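Local coordinates for CSE1 (Thermus thermophilus, PDB 4AN8), which forms part of the Cascade ribonucleoprotein complex and probably takes part in the selection of foreign DNA in CRISPR adaptive immunity, at residues 61-66 with 93-98; 184-189 with 280-285; 216-221 with 234-239. All coordinates share one frame; numbering follows the deposited sequence. Where two conformers were deposited one is given.

Contact 1: 61-66 with 93-98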
ATOM      1  N   LEU A  61      -8.027   5.500 -11.151  1.00 16.84           N
ATOM      2  CA  LEU A  61      -6.954   6.351 -11.662  1.00 16.84           C
ATOM      3  C   LEU A  61      -6.556   5.993 -13.103  1.00 16.84           C
ATOM      4  O   LEU A  61      -6.303   6.876 -13.912  1.00 16.84           O
ATOM      5  CB  LEU A  61      -5.736   6.271 -10.757  1.00 16.25           C
ATOM      6  CG  LEU A  61      -5.990   6.876  -9.377  1.00 16.25           C
ATOM      7  CD1 LEU A  61      -4.965   6.320  -8.342  1.00 16.25           C
ATOM      8  CD2 LEU A  61      -5.945   8.402  -9.456  1.00 16.25           C
ATOM      9  N   ALA A  62      -6.483   4.694 -13.407  1.00 18.48           N
ATOM     10  CA  ALA A  62      -6.164   4.256 -14.758  1.00 18.48           C
ATOM     11  C   ALA A  62      -7.190   4.852 -15.705  1.00 18.48           C
ATOM     12  O   ALA A  62      -6.833   5.479 -16.697  1.00 18.48           O
ATOM     13  CB  ALA A  62      -6.183   2.719 -14.858  1.00  9.74           C
ATOM     14  N   VAL A  63      -8.471   4.665 -15.384  1.00 24.13           N
ATOM     15  CA  VAL A  63      -9.523   5.209 -16.219  1.00 24.13           C
ATOM     16  C   VAL A  63      -9.412   6.737 -16.377  1.00 24.13           C
ATOM     17  O   VAL A  63      -9.514   7.253 -17.487  1.00 24.13           O
ATOM     18  CB  VAL A  63     -10.932   4.826 -15.720  1.00 15.14           C
ATOM     19  CG1 VAL A  63     -11.961   5.521 -16.567  1.00 15.14           C
ATOM     20  CG2 VAL A  63     -11.133   3.298 -15.796  1.00 15.14           C
ATOM     21  N   LEU A  64      -9.205   7.451 -15.273  1.00 24.34           N
ATOM     22  CA  LEU A  64      -9.089   8.910 -15.312  1.00 24.34           C
ATOM     23  C   LEU A  64      -7.946   9.390 -16.185  1.00 24.34           C
ATOM     24  O   LEU A  64      -8.127  10.282 -17.013  1.00 24.34           O
ATOM     25  CB  LEU A  64      -8.909   9.496 -13.909  1.00 21.68           C
ATOM     26  CG  LEU A  64     -10.180   9.553 -13.062  1.00 21.68           C
ATOM     27  CD1 LEU A  64      -9.892   9.766 -11.572  1.00 21.68           C
ATOM     28  CD2 LEU A  64     -11.148  10.627 -13.635  1.00 21.68           C
ATOM     29  N   HIS A  65      -6.763   8.816 -15.991  1.00 23.20           N
ATOM     30  CA  HIS A  65      -5.604   9.214 -16.769  1.00 23.20           C
ATOM     31  C   HIS A  65      -5.832   9.052 -18.271  1.00 23.20           C
ATOM     32  O   HIS A  65      -5.402   9.882 -19.056  1.00 23.20           O
ATOM     33  CB  HIS A  65      -4.377   8.417 -16.363  1.00 20.30           C
ATOM     34  CG  HIS A  65      -3.743   8.887 -15.092  1.00 20.30           C
ATOM     35  ND1 HIS A  65      -3.597  10.224 -14.785  1.00 20.30           N
ATOM     36  CD2 HIS A  65      -3.212   8.192 -14.053  1.00 20.30           C
ATOM     37  CE1 HIS A  65      -2.969  10.335 -13.624  1.00 20.30           C
ATOM     38  NE2 HIS A  65      -2.721   9.121 -13.164  1.00 20.30           N
ATOM     39  N   ARG A  66      -6.483   7.973 -18.676  1.00 22.19           N
ATOM     40  CA  ARG A  66      -6.666   7.730 -20.085  1.00 22.19           C
ATOM     41  C   ARG A  66      -7.797   8.605 -20.618  1.00 22.19           C
ATOM     42  O   ARG A  66      -7.650   9.247 -21.646  1.00 22.19           O
ATOM     43  CB  ARG A  66      -6.943   6.245 -20.339  1.00 21.31           C
ATOM     44  CG  ARG A  66      -5.823   5.346 -19.865  1.00 21.31           C
ATOM     45  CD  ARG A  66      -4.524   5.714 -20.579  1.00 21.31           C
ATOM     46  NE  ARG A  66      -4.572   5.347 -21.995  1.00 21.31           N
ATOM     47  CZ  ARG A  66      -3.555   5.518 -22.830  1.00 21.31           C
ATOM     48  NH1 ARG A  66      -2.421   6.055 -22.382  1.00 21.31           N
ATOM     49  NH2 ARG A  66      -3.675   5.153 -24.105  1.00 21.31           N
ATOM     50  N   ASP A  93     -17.370   9.867 -22.719  1.00 31.70           N
ATOM     51  CA  ASP A  93     -16.901   9.398 -24.012  1.00 31.70           C
ATOM     52  C   ASP A  93     -15.973   8.181 -23.903  1.00 31.70           C
ATOM     53  O   ASP A  93     -16.173   7.181 -24.578  1.00 31.70           O
ATOM     54  CB  ASP A  93     -16.227  10.526 -24.799  1.00 50.53           C
ATOM     55  CG  ASP A  93     -17.214  11.606 -25.236  1.00 50.53           C
ATOM     56  OD1 ASP A  93     -18.444  11.331 -25.265  1.00 50.53           O
ATOM     57  OD2 ASP A  93     -16.755  12.734 -25.549  1.00 50.53           O
ATOM     58  N   TYR A  94     -14.956   8.277 -23.057  1.00 23.56           N
ATOM     59  CA  TYR A  94     -14.045   7.164 -22.839  1.00 23.56           C
ATOM     60  C   TYR A  94     -14.780   5.904 -22.385  1.00 23.56           C
ATOM     61  O   TYR A  94     -14.584   4.834 -22.949  1.00 23.56           O
ATOM     62  CB  TYR A  94     -12.959   7.557 -21.839  1.00 23.99           C
ATOM     63  CG  TYR A  94     -11.860   6.532 -21.717  1.00 23.99           C
ATOM     64  CD1 TYR A  94     -11.963   5.487 -20.797  1.00 23.99           C
ATOM     65  CD2 TYR A  94     -10.729   6.601 -22.521  1.00 23.99           C
ATOM     66  CE1 TYR A  94     -10.981   4.545 -20.680  1.00 23.99           C
ATOM     67  CE2 TYR A  94      -9.724   5.661 -22.400  1.00 23.99           C
ATOM     68  CZ  TYR A  94      -9.859   4.630 -21.470  1.00 23.99           C
ATOM     69  OH  TYR A  94      -8.874   3.677 -21.346  1.00 23.99           O
ATOM     70  N   LEU A  95     -15.666   6.031 -21.402  1.00 29.96           N
ATOM     71  CA  LEU A  95     -16.418   4.872 -20.912  1.00 29.96           C
ATOM     72  C   LEU A  95     -17.356   4.239 -21.968  1.00 29.96           C
ATOM     73  O   LEU A  95     -17.549   3.015 -22.014  1.00 29.96           O
ATOM     74  CB  LEU A  95     -17.208   5.258 -19.655  1.00 29.45           C
ATOM     75  CG  LEU A  95     -16.349   5.516 -18.405  1.00 29.45           C
ATOM     76  CD1 LEU A  95     -17.214   5.794 -17.195  1.00 29.45           C
ATOM     77  CD2 LEU A  95     -15.400   4.333 -18.132  1.00 29.45           C
ATOM     78  N   ASN A  96     -17.948   5.078 -22.812  1.00 32.88           N
ATOM     79  CA  ASN A  96     -18.794   4.587 -23.894  1.00 32.88           C
ATOM     80  C   ASN A  96     -17.970   3.864 -24.936  1.00 32.88           C
ATOM     81  O   ASN A  96     -18.365   2.812 -25.422  1.00 32.88           O
ATOM     82  CB  ASN A  96     -19.590   5.729 -24.523  1.00 53.78           C
ATOM     83  CG  ASN A  96     -20.631   6.291 -23.577  1.00 53.78           C
ATOM     84  OD1 ASN A  96     -21.196   5.565 -22.757  1.00 53.78           O
ATOM     85  ND2 ASN A  96     -20.884   7.588 -23.677  1.00 53.78           N
ATOM     86  N   ARG A  97     -16.806   4.411 -25.261  1.00 25.25           N
ATOM     87  CA  ARG A  97     -15.899   3.750 -26.204  1.00 25.25           C
ATOM     88  C   ARG A  97     -15.380   2.374 -25.729  1.00 25.25           C
ATOM     89  O   ARG A  97     -15.219   1.468 -26.537  1.00 25.25           O
ATOM     90  CB  ARG A  97     -14.718   4.662 -26.548  1.00 44.01           C
ATOM     91  CG  ARG A  97     -13.684   3.994 -27.463  1.00 44.01           C
ATOM     92  CD  ARG A  97     -12.484   4.900 -27.726  1.00 44.01           C
ATOM     93  NE  ARG A  97     -12.856   6.008 -28.598  1.00 44.01           N
ATOM     94  CZ  ARG A  97     -12.166   7.135 -28.710  1.00 44.01           C
ATOM     95  NH1 ARG A  97     -11.063   7.298 -27.989  1.00 44.01           N
ATOM     96  NH2 ARG A  97     -12.579   8.093 -29.542  1.00 44.01           N
ATOM     97  N   PHE A  98     -15.102   2.218 -24.427  1.00 24.39           N
ATOM     98  CA  PHE A  98     -14.525   0.955 -23.943  1.00 24.39           C
ATOM     99  C   PHE A  98     -15.489   0.076 -23.157  1.00 24.39           C
ATOM    100  O   PHE A  98     -15.128  -0.997 -22.693  1.00 24.39           O
ATOM    101  CB  PHE A  98     -13.194   1.199 -23.210  1.00 20.31           C
ATOM    102  CG  PHE A  98     -12.111   1.708 -24.121  1.00 20.31           C
ATOM    103  CD1 PHE A  98     -11.444   0.835 -24.974  1.00 20.31           C
ATOM    104  CD2 PHE A  98     -11.810   3.057 -24.177  1.00 20.31           C
ATOM    105  CE1 PHE A  98     -10.467   1.299 -25.852  1.00 20.31           C
ATOM    106  CE2 PHE A  98     -10.853   3.530 -25.036  1.00 20.31           C
ATOM    107  CZ  PHE A  98     -10.174   2.643 -25.884  1.00 20.31           C
TER
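Val63 and Arg66 meet Tyr94 and Leu95 where helices 50-67 and 88-98 pass at a steep angle, the axes of the two segments approaching to 10.6 Å with their N-to-C directions 108° apart. Tyr94 spans most of that gap. With CG anti to the backbone N (chi1 -171°), its ring is carried between the helices, and its far side lies obliquely against the aliphatic root of Arg66, CB standing 3.4 Å from Tyr94 OH. The carbonyl oxygen of Val63 lies over one face of the ring, while Phe98, one turn along the same helix, puts its CD2 3.6 Å above the opposite face. This is a crossed-helix contact in the N-terminal part of the protein, which mixes helices and strands, between helices separated in sequence by helix 74-83. Beside the ring, the side chains of Val63 and Leu95 cross at about a right angle, with CG1 of the valine 4.0 Å from CD2 of the leucine. The polar ends turn to a third element: Tyr94 OH is hydrogen-bonded to Trp219 NE1 and Glu220 OE2, while Arg66, bent at chi2 and chi3, sends NH2 into a salt bridge with Glu220 OE1 and sets its guanidinium plane 78° from the tyrosine ring.

Contact 2: 184-189 with 280-285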
ATOM      1  N   ALA A 184       3.138 -10.318  -9.059  1.00 19.65           N
ATOM      2  CA  ALA A 184       2.321  -9.282  -9.654  1.00 19.65           C
ATOM      3  C   ALA A 184       3.007  -7.982  -9.283  1.00 19.65           C
ATOM      4  O   ALA A 184       3.907  -7.987  -8.426  1.00 19.65           O
ATOM      5  CB  ALA A 184       0.907  -9.352  -9.102  1.00 17.23           C
ATOM      6  N   PRO A 185       2.622  -6.865  -9.924  1.00 22.57           N
ATOM      7  CA  PRO A 185       3.454  -5.651  -9.835  1.00 22.57           C
ATOM      8  C   PRO A 185       3.599  -5.024  -8.454  1.00 22.57           C
ATOM      9  O   PRO A 185       4.647  -4.442  -8.165  1.00 22.57           O
ATOM     10  CB  PRO A 185       2.744  -4.653 -10.765  1.00 18.93           C
ATOM     11  CG  PRO A 185       1.928  -5.473 -11.669  1.00 18.93           C
ATOM     12  CD  PRO A 185       1.543  -6.732 -10.921  1.00 18.93           C
ATOM     13  N   VAL A 186       2.571  -5.083  -7.614  1.00 22.01           N
ATOM     14  CA  VAL A 186       2.703  -4.485  -6.296  1.00 22.01           C
ATOM     15  C   VAL A 186       2.577  -5.495  -5.170  1.00 22.01           C
ATOM     16  O   VAL A 186       2.173  -5.155  -4.078  1.00 22.01           O
ATOM     17  CB  VAL A 186       1.743  -3.267  -6.087  1.00 19.48           C
ATOM     18  CG1 VAL A 186       2.272  -2.045  -6.865  1.00 19.48           C
ATOM     19  CG2 VAL A 186       0.309  -3.621  -6.491  1.00 19.48           C
ATOM     20  N   ALA A 187       2.956  -6.735  -5.434  1.00 18.99           N
ATOM     21  CA  ALA A 187       2.991  -7.764  -4.396  1.00 18.99           C
ATOM     22  C   ALA A 187       3.808  -7.365  -3.157  1.00 18.99           C
ATOM     23  O   ALA A 187       3.408  -7.679  -2.026  1.00 18.99           O
ATOM     24  CB  ALA A 187       3.520  -9.070  -4.966  1.00 22.37           C
ATOM     25  N   ARG A 188       4.931  -6.677  -3.376  1.00 20.47           N
ATOM     26  CA  ARG A 188       5.910  -6.400  -2.315  1.00 20.47           C
ATOM     27  C   ARG A 188       5.860  -4.996  -1.697  1.00 20.47           C
ATOM     28  O   ARG A 188       6.064  -4.847  -0.498  1.00 20.47           O
ATOM     29  CB  ARG A 188       7.352  -6.645  -2.809  1.00 25.72           C
ATOM     30  CG  ARG A 188       7.581  -7.951  -3.548  1.00 25.72           C
ATOM     31  CD  ARG A 188       7.210  -9.130  -2.660  1.00 25.72           C
ATOM     32  NE  ARG A 188       7.166 -10.386  -3.410  1.00 25.72           N
ATOM     33  CZ  ARG A 188       7.017 -11.587  -2.857  1.00 25.72           C
ATOM     34  NH1 ARG A 188       6.891 -11.736  -1.537  1.00 25.72           N
ATOM     35  NH2 ARG A 188       6.987 -12.647  -3.630  1.00 25.72           N
ATOM     36  N   PRO A 189       5.660  -3.952  -2.525  1.00 17.57           N
ATOM     37  CA  PRO A 189       5.944  -2.639  -1.956  1.00 17.57           C
ATOM     38  C   PRO A 189       4.775  -2.105  -1.186  1.00 17.57           C
ATOM     39  O   PRO A 189       3.632  -2.510  -1.418  1.00 17.57           O
ATOM     40  CB  PRO A 189       6.190  -1.758  -3.190  1.00 16.55           C
ATOM     41  CG  PRO A 189       5.417  -2.436  -4.276  1.00 16.55           C
ATOM     42  CD  PRO A 189       5.459  -3.901  -3.982  1.00 16.55           C
ATOM     43  N   PRO A 280       3.868   5.080  -9.312  1.00 18.55           N
ATOM     44  CA  PRO A 280       3.663   6.329  -8.561  1.00 18.55           C
ATOM     45  C   PRO A 280       3.409   6.096  -7.068  1.00 18.55           C
ATOM     46  O   PRO A 280       3.709   6.972  -6.270  1.00 18.55           O
ATOM     47  CB  PRO A 280       2.395   6.908  -9.196  1.00 19.75           C
ATOM     48  CG  PRO A 280       2.422   6.390 -10.611  1.00 19.75           C
ATOM     49  CD  PRO A 280       3.023   4.998 -10.518  1.00 19.75           C
ATOM     50  N   MET A 281       2.851   4.952  -6.683  1.00 15.47           N
ATOM     51  CA  MET A 281       2.528   4.760  -5.273  1.00 15.77           C
ATOM     52  C   MET A 281       3.684   4.166  -4.474  1.00 15.24           C
ATOM     53  O   MET A 281       3.580   3.949  -3.258  1.00 16.11           O
ATOM     54  CB  MET A 281       1.268   3.924  -5.124  1.00 21.12           C
ATOM     55  CG  MET A 281       0.006   4.692  -5.533  1.00 21.12           C
ATOM     56  SD  MET A 281      -1.435   3.598  -5.585  1.00 21.12           S
ATOM     57  CE  MET A 281      -2.701   4.746  -6.170  1.00 21.12           C
ATOM     58  N   VAL A 282       4.799   3.918  -5.158  1.00 18.33           N
ATOM     59  CA  VAL A 282       5.886   3.174  -4.562  1.00 17.96           C
ATOM     60  C   VAL A 282       7.060   4.082  -4.252  1.00 18.88           C
ATOM     61  O   VAL A 282       7.425   4.918  -5.067  1.00 19.65           O
ATOM     62  CB  VAL A 282       6.338   2.043  -5.515  1.00 17.25           C
ATOM     63  CG1 VAL A 282       7.637   1.418  -5.043  1.00 17.25           C
ATOM     64  CG2 VAL A 282       5.225   1.013  -5.673  1.00 17.25           C
ATOM     65  N   ALA A 283       7.650   3.918  -3.070  1.00 16.12           N
ATOM     66  CA  ALA A 283       8.813   4.683  -2.641  1.00 16.79           C
ATOM     67  C   ALA A 283      10.066   3.802  -2.565  1.00 17.20           C
ATOM     68  O   ALA A 283       9.983   2.578  -2.517  1.00 17.27           O
ATOM     69  CB  ALA A 283       8.550   5.301  -1.324  1.00 16.40           C
ATOM     70  N   GLN A 284      11.240   4.417  -2.555  1.00 25.26           N
ATOM     71  CA  GLN A 284      12.464   3.630  -2.521  1.00 24.47           C
ATOM     72  C   GLN A 284      13.455   4.182  -1.509  1.00 23.76           C
ATOM     73  O   GLN A 284      13.373   5.356  -1.105  1.00 25.42           O
ATOM     74  CB  GLN A 284      13.094   3.526  -3.913  1.00 39.07           C
ATOM     75  CG  GLN A 284      12.374   2.554  -4.849  1.00 39.07           C
ATOM     76  CD  GLN A 284      13.001   2.503  -6.241  1.00 39.07           C
ATOM     77  OE1 GLN A 284      13.406   3.527  -6.788  1.00 39.07           O
ATOM     78  NE2 GLN A 284      13.097   1.299  -6.809  1.00 39.07           N
ATOM     79  N   ARG A 285      14.376   3.311  -1.108  1.00 25.36           N
ATOM     80  CA  ARG A 285      15.396   3.625  -0.124  0.50 25.36           C
ATOM     81  C   ARG A 285      16.696   2.911  -0.529  1.00 25.36           C
ATOM     82  O   ARG A 285      16.669   1.963  -1.337  1.00 25.36           O
ATOM     83  CB  ARG A 285      14.905   3.139   1.242  0.50 35.55           C
ATOM     84  CG  ARG A 285      15.877   3.300   2.364  0.50 35.55           C
ATOM     85  CD  ARG A 285      15.751   2.191   3.410  0.50 35.55           C
ATOM     86  NE  ARG A 285      16.852   2.278   4.365  0.50 35.55           N
ATOM     87  CZ  ARG A 285      16.708   2.470   5.671  0.50 35.55           C
ATOM     88  NH1 ARG A 285      15.497   2.564   6.210  0.50 35.55           N
ATOM     89  NH2 ARG A 285      17.782   2.556   6.441  0.50 35.55           N
TER
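Val282 sets its CG2 methyl against the rim of the Pro189 ring, 3.7 Å from Pro189 CG and almost as near to CB. Its other branch, CG1, reaches Pro189 CB at 4.0 Å, so the two methyls straddle the ring plane at the CB-CG rim of the proline. The first torsion explains the division: CG1 is anti to the backbone N (chi1 169°), which turns CG2 to the side of that nitrogen and brings it up to the CB-CG edge of the proline, close to the ring plane. A second, looser touch is made by the same methyl, which lies 4.4 Å from Val186 CG1. Val282 CG2 is therefore the one atom common to both pairs, and the contact is wholly apolar.

The backbones come together at Pro189 and Val282, whose CA atoms are 6.4 Å apart, and both CB atoms point toward the opposing segment. On one side the chain makes a type I beta turn from Ala184 to Ala187, closed by a weak bond from Ala187 N to Ala184 O; Val186, the third residue of this turn, lies beside Pro189. The interface is small, 95 Å² in all, but its three touching residues are buried.

The two segments are loops that run into strands, 184-189 joining strand 178-181 to 191-195 and 280-285 leading into 284-286. Met281 shares a backbone hydrogen bond with Phe192 of strand 191-195, while Arg58 of helix 50-67 packs against both Val186 and Met281, and helix 241-245 lies against Pro185 and Pro280.

Contact 3: 216-221 with 234-239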
ATOM      1  N   ALA A 216      -0.880   2.063 -22.075  1.00 20.46           N
ATOM      2  CA  ALA A 216      -2.242   1.675 -22.375  1.00 20.46           C
ATOM      3  C   ALA A 216      -2.658   0.708 -21.283  1.00 20.46           C
ATOM      4  O   ALA A 216      -1.874  -0.150 -20.884  1.00 20.46           O
ATOM      5  CB  ALA A 216      -2.315   0.983 -23.768  1.00 19.12           C
ATOM      6  N   PRO A 217      -3.876   0.865 -20.778  1.00 23.65           N
ATOM      7  CA  PRO A 217      -4.406  -0.108 -19.823  1.00 23.65           C
ATOM      8  C   PRO A 217      -4.817  -1.379 -20.571  1.00 23.65           C
ATOM      9  O   PRO A 217      -4.929  -1.366 -21.813  1.00 23.65           O
ATOM     10  CB  PRO A 217      -5.639   0.599 -19.241  1.00 22.51           C
ATOM     11  CG  PRO A 217      -6.075   1.568 -20.351  1.00 22.51           C
ATOM     12  CD  PRO A 217      -4.786   2.004 -21.022  1.00 22.51           C
ATOM     13  N   ILE A 218      -5.038  -2.455 -19.817  1.00 23.77           N
ATOM     14  CA  ILE A 218      -5.309  -3.753 -20.391  1.00 23.77           C
ATOM     15  C   ILE A 218      -6.485  -3.728 -21.370  1.00 23.77           C
ATOM     16  O   ILE A 218      -6.490  -4.489 -22.341  1.00 23.77           O
ATOM     17  CB  ILE A 218      -5.568  -4.813 -19.290  1.00 17.32           C
ATOM     18  CG1 ILE A 218      -5.534  -6.242 -19.880  1.00 17.32           C
ATOM     19  CG2 ILE A 218      -6.909  -4.532 -18.548  1.00 17.32           C
ATOM     20  CD1 ILE A 218      -4.163  -6.659 -20.424  1.00 17.32           C
ATOM     21  N   TRP A 219      -7.473  -2.858 -21.146  1.00 24.18           N
ATOM     22  CA  TRP A 219      -8.656  -2.847 -22.009  1.00 24.18           C
ATOM     23  C   TRP A 219      -8.474  -2.088 -23.336  1.00 24.18           C
ATOM     24  O   TRP A 219      -9.359  -2.134 -24.189  1.00 24.18           O
ATOM     25  CB  TRP A 219      -9.884  -2.320 -21.258  1.00 19.67           C
ATOM     26  CG  TRP A 219      -9.675  -0.952 -20.695  1.00 19.67           C
ATOM     27  CD1 TRP A 219      -9.787   0.231 -21.368  1.00 19.67           C
ATOM     28  CD2 TRP A 219      -9.297  -0.615 -19.359  1.00 19.67           C
ATOM     29  NE1 TRP A 219      -9.481   1.284 -20.539  1.00 19.67           N
ATOM     30  CE2 TRP A 219      -9.199   0.792 -19.291  1.00 19.67           C
ATOM     31  CE3 TRP A 219      -9.020  -1.357 -18.215  1.00 19.67           C
ATOM     32  CZ2 TRP A 219      -8.857   1.463 -18.124  1.00 19.67           C
ATOM     33  CZ3 TRP A 219      -8.674  -0.669 -17.034  1.00 19.67           C
ATOM     34  CH2 TRP A 219      -8.597   0.712 -17.009  1.00 19.67           C
ATOM     35  N   GLU A 220      -7.336  -1.415 -23.509  1.00 25.07           N
ATOM     36  CA  GLU A 220      -7.030  -0.680 -24.733  1.00 25.07           C
ATOM     37  C   GLU A 220      -6.203  -1.506 -25.735  1.00 25.07           C
ATOM     38  O   GLU A 220      -5.891  -1.035 -26.826  1.00 25.07           O
ATOM     39  CB  GLU A 220      -6.294   0.641 -24.431  1.00 23.49           C
ATOM     40  CG  GLU A 220      -7.189   1.805 -23.963  1.00 23.49           C
ATOM     41  CD  GLU A 220      -6.436   3.121 -23.921  1.00 23.49           C
ATOM     42  OE1 GLU A 220      -5.521   3.295 -24.752  1.00 23.49           O
ATOM     43  OE2 GLU A 220      -6.738   3.987 -23.065  1.00 23.49           O
ATOM     44  N   VAL A 221      -5.838  -2.722 -25.342  1.00 22.32           N
ATOM     45  CA  VAL A 221      -5.106  -3.633 -26.202  1.00 22.32           C
ATOM     46  C   VAL A 221      -5.976  -4.886 -26.407  1.00 22.32           C
ATOM     47  O   VAL A 221      -6.978  -5.072 -25.716  1.00 22.32           O
ATOM     48  CB  VAL A 221      -3.696  -3.972 -25.630  1.00 30.80           C
ATOM     49  CG1 VAL A 221      -2.882  -2.709 -25.422  1.00 30.80           C
ATOM     50  CG2 VAL A 221      -3.786  -4.738 -24.328  1.00 30.80           C
ATOM     51  N   THR A 234       4.216 -14.566 -23.757  1.00 25.94           N
ATOM     52  CA  THR A 234       4.081 -13.110 -23.792  1.00 25.94           C
ATOM     53  C   THR A 234       4.833 -12.438 -22.665  1.00 25.94           C
ATOM     54  O   THR A 234       4.590 -12.715 -21.502  1.00 25.94           O
ATOM     55  CB  THR A 234       2.620 -12.660 -23.720  1.00 25.33           C
ATOM     56  OG1 THR A 234       1.873 -13.335 -24.729  1.00 25.33           O
ATOM     57  CG2 THR A 234       2.519 -11.152 -23.929  1.00 25.33           C
ATOM     58  N   LYS A 235       5.738 -11.532 -23.015  1.00 26.72           N
ATOM     59  CA  LYS A 235       6.558 -10.859 -22.026  1.00 26.72           C
ATOM     60  C   LYS A 235       6.515  -9.385 -22.308  1.00 26.72           C
ATOM     61  O   LYS A 235       6.748  -8.956 -23.438  1.00 26.72           O
ATOM     62  CB  LYS A 235       7.990 -11.372 -22.101  1.00 46.40           C
ATOM     63  CG  LYS A 235       8.072 -12.878 -22.112  1.00 46.40           C
ATOM     64  CD  LYS A 235       9.498 -13.361 -22.185  1.00 46.40           C
ATOM     65  CE  LYS A 235       9.539 -14.875 -22.202  1.00 46.40           C
ATOM     66  NZ  LYS A 235       8.741 -15.420 -23.365  1.00 46.40           N
ATOM     67  N   TRP A 236       6.181  -8.602 -21.290  1.00 25.06           N
ATOM     68  CA  TRP A 236       6.071  -7.160 -21.459  1.00 25.06           C
ATOM     69  C   TRP A 236       7.008  -6.472 -20.494  1.00 25.06           C
ATOM     70  O   TRP A 236       7.089  -6.849 -19.325  1.00 25.06           O
ATOM     71  CB  TRP A 236       4.667  -6.645 -21.146  1.00 24.81           C
ATOM     72  CG  TRP A 236       3.597  -7.009 -22.088  1.00 24.81           C
ATOM     73  CD1 TRP A 236       3.731  -7.596 -23.317  1.00 24.81           C
ATOM     74  CD2 TRP A 236       2.186  -6.811 -21.886  1.00 24.81           C
ATOM     75  NE1 TRP A 236       2.487  -7.769 -23.886  1.00 24.81           N
ATOM     76  CE2 TRP A 236       1.526  -7.303 -23.027  1.00 24.81           C
ATOM     77  CE3 TRP A 236       1.419  -6.275 -20.838  1.00 24.81           C
ATOM     78  CZ2 TRP A 236       0.139  -7.277 -23.157  1.00 24.81           C
ATOM     79  CZ3 TRP A 236       0.036  -6.236 -20.975  1.00 24.81           C
ATOM     80  CH2 TRP A 236      -0.587  -6.740 -22.118  1.00 24.81           C
ATOM     81  N   PRO A 237       7.703  -5.444 -20.978  1.00 23.63           N
ATOM     82  CA  PRO A 237       8.451  -4.630 -20.021  1.00 23.63           C
ATOM     83  C   PRO A 237       7.451  -4.030 -19.044  1.00 23.63           C
ATOM     84  O   PRO A 237       6.359  -3.678 -19.450  1.00 23.63           O
ATOM     85  CB  PRO A 237       9.128  -3.571 -20.895  1.00 19.59           C
ATOM     86  CG  PRO A 237       8.399  -3.607 -22.226  1.00 19.59           C
ATOM     87  CD  PRO A 237       7.838  -4.987 -22.374  1.00 19.59           C
ATOM     88  N   LEU A 238       7.808  -3.972 -17.765  1.00 22.67           N
ATOM     89  CA  LEU A 238       6.924  -3.494 -16.714  1.00 22.67           C
ATOM     90  C   LEU A 238       7.014  -1.983 -16.655  1.00 22.67           C
ATOM     91  O   LEU A 238       7.669  -1.408 -15.783  1.00 22.67           O
ATOM     92  CB  LEU A 238       7.345  -4.121 -15.376  1.00 21.49           C
ATOM     93  CG  LEU A 238       6.478  -4.050 -14.118  1.00 21.49           C
ATOM     94  CD1 LEU A 238       5.129  -4.768 -14.330  1.00 21.49           C
ATOM     95  CD2 LEU A 238       7.248  -4.666 -12.914  1.00 21.49           C
ATOM     96  N   THR A 239       6.374  -1.327 -17.613  1.00 18.24           N
ATOM     97  CA  THR A 239       6.452   0.118 -17.703  1.00 18.24           C
ATOM     98  C   THR A 239       5.135   0.660 -18.213  1.00 18.24           C
ATOM     99  O   THR A 239       4.329  -0.083 -18.758  1.00 18.24           O
ATOM    100  CB  THR A 239       7.591   0.546 -18.666  1.00 21.94           C
ATOM    101  OG1 THR A 239       7.716   1.967 -18.632  1.00 21.94           O
ATOM    102  CG2 THR A 239       7.312   0.083 -20.131  1.00 21.94           C
TER
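Ile218 meets the indole of Trp236 at its rim: the terminal methyl CD1 lies near the ring plane, 4.0 Å from CH2, and the two side chains cross at about a right angle. Val221 comes to the same carbon from another direction, its CG2 standing obliquely, 4.4 Å from Trp236 CH2. CH2, at the far corner of the six-membered ring, is thus the point where the tryptophan touches both aliphatic side chains, and those two methyls, Ile218 CD1 and Val221 CG2, are themselves 4.4 Å apart.

Reach matters here, because the backbones are distant: the nearest CA atoms, those of Ile218 and Trp236, are 11.9 Å apart. On the isoleucine, CG1 is anti to the backbone N (chi1 -167°), which carries CG1 out, and chi2 of 65° then turns CD1 to the indole although CB does not point that way. Trp236, by contrast, has its CB directed toward the loop and spans the gap with the length of its indole.

Strand 235-237 runs parallel to strand 261-273 in a small mixed sheet, and Trp236 shares backbone hydrogen bonds with Glu271 and Leu273 of that neighbour. The contact therefore ties this strand to the loop between helices 199-206 and 226-229.

Within the loop, a backbone bond of 2.9 Å from Glu220 N to Pro217 O closes a tight bend, consistent with Ile218 and Val221 both facing the indole. Around these three, Val270 and Arg243 pack against Trp236, Leu112 lies against Ile218, and Val221 O accepts a hydrogen bond from Arg101 NH1.

How the contacts relate
Contacts 1 and 2 are buried and contact 3 lies at the surface, yet contact 2 alone is near the chain's centre, its own centre about 8 Å away, against about 24 and 22 Å for the centres of contacts 1 and 3. Contacts 2 and 3 are wholly apolar, whereas contact 1 also sets a hydroxyl and a carbonyl oxygen among its carbons and has polar ends that reach beyond it. These polar ends join contact 1 to the loop 216-221 of contact 3, which also packs on them through Pro217. Helix 50-67 also reaches contact 2, where Leu61 CD1 packs 3.5 Å from Met281 CE. Contact 3 is nested within the chain loop that contact 2 closes, and the two touch lightly through Pro185 and Leu238.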